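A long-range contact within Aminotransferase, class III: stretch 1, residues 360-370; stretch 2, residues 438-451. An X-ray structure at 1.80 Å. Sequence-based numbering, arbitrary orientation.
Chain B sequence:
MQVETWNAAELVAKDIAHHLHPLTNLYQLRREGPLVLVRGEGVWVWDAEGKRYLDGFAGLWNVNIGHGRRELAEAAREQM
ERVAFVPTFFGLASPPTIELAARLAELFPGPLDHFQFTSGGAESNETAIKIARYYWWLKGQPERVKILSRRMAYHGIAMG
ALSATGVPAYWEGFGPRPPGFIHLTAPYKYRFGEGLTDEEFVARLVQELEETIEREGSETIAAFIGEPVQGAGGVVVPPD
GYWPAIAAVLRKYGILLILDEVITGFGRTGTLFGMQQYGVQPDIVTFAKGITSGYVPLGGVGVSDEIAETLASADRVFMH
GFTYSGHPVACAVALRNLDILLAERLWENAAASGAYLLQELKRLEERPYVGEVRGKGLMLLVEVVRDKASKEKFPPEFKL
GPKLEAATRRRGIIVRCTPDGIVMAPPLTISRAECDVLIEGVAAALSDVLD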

# COMPACT_ATOMS: atom_id res chain seq x y z
N GLU B 360 15.03 33.94 2.20
CA GLU B 360 15.68 34.21 0.93
C GLU B 360 14.70 34.12 -0.24
O GLU B 360 14.74 34.96 -1.15
N LEU B 361 13.84 33.10 -0.26
CA LEU B 361 12.88 32.93 -1.35
C LEU B 361 11.80 34.00 -1.36
O LEU B 361 11.25 34.31 -2.42
N LYS B 362 11.48 34.59 -0.20
CA LYS B 362 10.44 35.62 -0.18
C LYS B 362 10.84 36.85 -0.96
O LYS B 362 9.96 37.65 -1.32
N ARG B 363 12.14 36.98 -1.20
CA ARG B 363 12.70 38.08 -2.01
C ARG B 363 12.10 37.90 -3.41
O ARG B 363 11.79 38.92 -4.05
N LEU B 364 11.92 36.65 -3.83
CA LEU B 364 11.41 36.41 -5.19
C LEU B 364 10.08 37.12 -5.40
O LEU B 364 9.64 37.30 -6.54
N GLU B 365 9.43 37.51 -4.31
CA GLU B 365 8.18 38.25 -4.38
C GLU B 365 8.36 39.63 -4.99
O GLU B 365 7.36 40.27 -5.32
N GLU B 366 9.60 40.09 -5.14
CA GLU B 366 9.87 41.32 -5.87
C GLU B 366 9.56 41.18 -7.36
O GLU B 366 9.39 42.20 -8.04
N ARG B 367 9.51 39.96 -7.88
CA ARG B 367 9.24 39.75 -9.29
C ARG B 367 7.75 39.88 -9.58
O ARG B 367 6.91 39.51 -8.76
N PRO B 368 7.39 40.41 -10.76
CA PRO B 368 5.97 40.62 -11.07
C PRO B 368 5.17 39.33 -11.21
O PRO B 368 3.93 39.39 -11.14
N TYR B 369 5.82 38.19 -11.42
CA TYR B 369 5.11 36.94 -11.66
C TYR B 369 5.07 36.02 -10.45
O TYR B 369 4.62 34.88 -10.57
N VAL B 370 5.52 36.48 -9.29
CA VAL B 370 5.51 35.70 -8.06
C VAL B 370 4.39 36.24 -7.18
O VAL B 370 4.50 37.35 -6.63
N LEU B 438 20.06 25.68 -3.97
CA LEU B 438 18.65 25.49 -4.28
C LEU B 438 17.98 26.82 -4.62
O LEU B 438 17.23 26.92 -5.60
N ILE B 439 18.26 27.86 -3.82
CA ILE B 439 17.62 29.15 -4.03
C ILE B 439 17.98 29.71 -5.40
O ILE B 439 17.13 30.17 -6.16
N GLU B 440 19.29 29.73 -5.68
CA GLU B 440 19.83 30.30 -6.94
C GLU B 440 19.27 29.53 -8.14
O GLU B 440 18.86 30.18 -9.12
N GLY B 441 19.23 28.20 -8.04
CA GLY B 441 18.68 27.38 -9.11
C GLY B 441 17.23 27.72 -9.38
O GLY B 441 16.82 27.89 -10.53
N VAL B 442 16.42 27.84 -8.31
CA VAL B 442 15.00 28.15 -8.49
C VAL B 442 14.82 29.52 -9.13
O VAL B 442 14.02 29.68 -10.06
N ALA B 443 15.56 30.52 -8.65
CA ALA B 443 15.45 31.87 -9.20
C ALA B 443 15.83 31.89 -10.67
O ALA B 443 15.14 32.50 -11.50
N ALA B 444 16.94 31.21 -11.00
CA ALA B 444 17.43 31.13 -12.39
C ALA B 444 16.40 30.42 -13.27
O ALA B 444 16.14 30.91 -14.39
N ALA B 445 15.80 29.33 -12.77
CA ALA B 445 14.79 28.57 -13.54
C ALA B 445 13.58 29.46 -13.83
O ALA B 445 13.09 29.45 -14.98
N LEU B 446 13.14 30.23 -12.83
CA LEU B 446 12.01 31.14 -12.98
C LEU B 446 12.33 32.23 -14.01
O LEU B 446 11.48 32.58 -14.84
N SER B 447 13.55 32.76 -13.96
CA SER B 447 13.97 33.76 -14.95
C SER B 447 14.00 33.16 -16.35
O SER B 447 13.62 33.82 -17.32
N ASP B 448 14.47 31.92 -16.48
CA ASP B 448 14.51 31.28 -17.79
C ASP B 448 13.12 31.18 -18.40
O ASP B 448 12.91 31.49 -19.58
N VAL B 449 12.14 30.77 -17.59
CA VAL B 449 10.81 30.53 -18.16
C VAL B 449 10.06 31.84 -18.37
O VAL B 449 9.41 32.03 -19.40
N LEU B 450 10.13 32.77 -17.41
CA LEU B 450 9.29 33.95 -17.44
C LEU B 450 10.04 35.27 -17.57
O LEU B 450 9.39 36.31 -17.67
N ASP B 451 11.37 35.25 -17.54
CA ASP B 451 12.24 36.44 -17.63
C ASP B 451 11.85 37.51 -16.61
O ASP B 451 12.37 37.53 -15.49

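The C-terminal helix of the chain, followed here from 438 to 450, lies along a stretch that opens as helix at Glu 360 and Leu 361, with a 3-10 segment at 364-366, and ends in a type I turn from Arg 367 to Val 370. The two bury 539 Å² between them, both sides summed. On the helix, Ile 439, Val 442, Leu 446 and Leu 450 point toward the partner; their spacing of three or four residues places them along one side, while Ala 444 and Asp 448 point away.

The apolar contacts come first along the chain. Leu 361 (m, t) leaves its backbone sideways, but its end comes nearer, so that Leu 361 CD2 lies 4.0 Å from CG2 of Ile 439 (m, t). Ile 439 CD1 reaches 3.5 Å from CB of Glu 360, whose methylene carbon can sit against a hydrocarbon because the end of the side chain (chi1 m, chi2 m) leads away, carrying its charge with it. Leu 364 (m, t) points toward the helix: its CD1 lies 4.2 Å from CG1 of Val 442 (t) and 3.8 Å from CD1 of Leu 446 (m, t), and its CD2 meets CB of Ala 443 at 3.8 Å. The methyl of Ala 443 offers an apolar surface to Leu 364.

The aromatic contact is made by Tyr 369 (chi1 p, chi2 77°), which has the largest area covered by the other stretch. Leu 450 (m, t) covers one face of its ring: Leu 450 CB stands 3.9 Å from the Tyr 369 ring centroid, only 13° off the normal, a CH-pi contact, and Leu 450 CD1 is 3.5 Å from CD1 of Tyr 369. Tyr 369 CE1 also lies 4.1 Å from CB of Leu 446. A tyrosine suits this place because its flat ring offers an apolar face while its hydroxyl reaches polar groups.

The polar contacts gather at the last turns of the helix. The CA-to-CB bond of Arg 367 (m, t, t) points toward the helix, and its extended chain brings NH1 to O of Ala 443, to which it donates a hydrogen bond at 3.0 Å, with the oxygen near the guanidinium plane. Arg 367 NH1 also approaches OG of Ser 447 (m) to 2.8 Å; Ser 447 OG itself donates to Ala 443 O at 3.2 Å. Within its own stretch, Arg 367 NH1 donates to OH of Tyr 369 at 3.0 Å, and Tyr 369 OH in turn donates to the backbone O of Asp 451 at 3.3 Å. Arginine thus links tyrosine and helix.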

# COMPACT_ATOMS: atom_id res chain seq x y z
CB GLU B 360 16.86 33.26 0.73
CG GLU B 360 17.97 33.44 1.77
CD GLU B 360 18.44 34.88 1.86
OE1 GLU B 360 18.72 35.49 0.81
OE2 GLU B 360 18.53 35.41 2.99
CB LEU B 361 12.24 31.54 -1.27
CG LEU B 361 13.15 30.35 -1.60
CD1 LEU B 361 12.51 29.06 -1.13
CD2 LEU B 361 13.47 30.29 -3.08
CB LYS B 362 10.16 36.04 1.26
CG LYS B 362 8.83 35.56 1.72
CD LYS B 362 8.65 35.77 3.19
CE LYS B 362 7.22 36.17 3.48
NZ LYS B 362 6.25 35.28 2.77
CB ARG B 363 14.23 37.97 -2.05
CG ARG B 363 14.93 39.22 -2.54
CD ARG B 363 16.43 39.16 -2.30
NE ARG B 363 17.08 40.45 -2.50
CZ ARG B 363 18.35 40.71 -2.20
NH1 ARG B 363 19.11 39.76 -1.68
NH2 ARG B 363 18.85 41.91 -2.41
CB LEU B 364 11.25 34.92 -5.47
CG LEU B 364 12.50 34.07 -5.69
CD1 LEU B 364 12.10 32.60 -5.78
CD2 LEU B 364 13.19 34.51 -6.96
CB GLU B 365 7.55 38.37 -2.99
CG GLU B 365 6.82 37.12 -2.52
CD GLU B 365 6.23 37.27 -1.13
OE1 GLU B 365 6.55 38.26 -0.45
OE2 GLU B 365 5.44 36.39 -0.72
CB GLU B 366 11.33 41.73 -5.68
CG GLU B 366 11.69 42.07 -4.25
CD GLU B 366 13.18 42.21 -4.04
OE1 GLU B 366 13.61 42.32 -2.87
OE2 GLU B 366 13.93 42.21 -5.04
CB ARG B 367 9.75 38.38 -9.72
CG ARG B 367 11.20 38.14 -9.31
CD ARG B 367 11.77 36.85 -9.86
NE ARG B 367 13.18 36.72 -9.51
CZ ARG B 367 14.03 35.89 -10.10
NH1 ARG B 367 13.62 35.10 -11.08
NH2 ARG B 367 15.30 35.84 -9.70
CB PRO B 368 6.00 41.40 -12.39
CG PRO B 368 7.33 41.11 -12.98
CD PRO B 368 8.27 40.89 -11.83
CB TYR B 369 5.72 36.20 -12.86
CG TYR B 369 7.24 36.12 -12.85
CD1 TYR B 369 7.90 35.23 -12.03
CD2 TYR B 369 8.00 36.93 -13.69
CE1 TYR B 369 9.28 35.14 -12.02
CE2 TYR B 369 9.38 36.86 -13.69
CZ TYR B 369 10.01 35.96 -12.86
OH TYR B 369 11.39 35.88 -12.86
CB VAL B 370 6.86 35.73 -7.34
CG1 VAL B 370 6.73 35.12 -5.95
CG2 VAL B 370 7.90 34.99 -8.15
CB LEU B 438 17.95 24.82 -3.09
CG LEU B 438 16.43 24.64 -3.13
CD1 LEU B 438 16.03 23.84 -4.35
CD2 LEU B 438 15.94 23.96 -1.87
CB ILE B 439 17.97 30.13 -2.89
CG1 ILE B 439 17.38 29.65 -1.57
CG2 ILE B 439 17.29 31.43 -3.11
CD1 ILE B 439 18.14 30.16 -0.35
CB GLU B 440 21.36 30.25 -6.93
CG GLU B 440 21.99 31.16 -5.88
CD GLU B 440 21.75 32.64 -6.10
OE1 GLU B 440 21.15 32.99 -7.14
OE2 GLU B 440 22.15 33.44 -5.23
CB VAL B 442 14.27 28.05 -7.14
CG1 VAL B 442 12.88 28.69 -7.23
CG2 VAL B 442 14.15 26.60 -6.70
CB ALA B 443 16.32 32.83 -8.40
CB ALA B 444 18.76 30.41 -12.42
CB ALA B 445 14.39 27.34 -12.76
CB LEU B 446 11.65 31.77 -11.64
CG LEU B 446 10.86 30.91 -10.65
CD1 LEU B 446 10.95 31.49 -9.24
CD2 LEU B 446 9.40 30.78 -11.08
CB SER B 447 15.33 34.33 -14.58
OG SER B 447 15.25 35.11 -13.40
CB ASP B 448 15.14 29.89 -17.69
CG ASP B 448 16.57 29.94 -17.21
OD1 ASP B 448 17.21 31.01 -17.33
OD2 ASP B 448 17.06 28.90 -16.71
CB VAL B 449 10.02 29.55 -17.28
CG1 VAL B 449 8.59 29.46 -17.78
CG2 VAL B 449 10.68 28.19 -17.28
CB LEU B 450 8.41 34.01 -16.18
CG LEU B 450 7.67 32.71 -15.83
CD1 LEU B 450 7.36 32.64 -14.35
CD2 LEU B 450 6.40 32.57 -16.65
CB ASP B 451 12.28 37.01 -19.07
CG ASP B 451 10.99 37.66 -19.52
OD1 ASP B 451 10.48 38.57 -18.83
OD2 ASP B 451 10.47 37.25 -20.58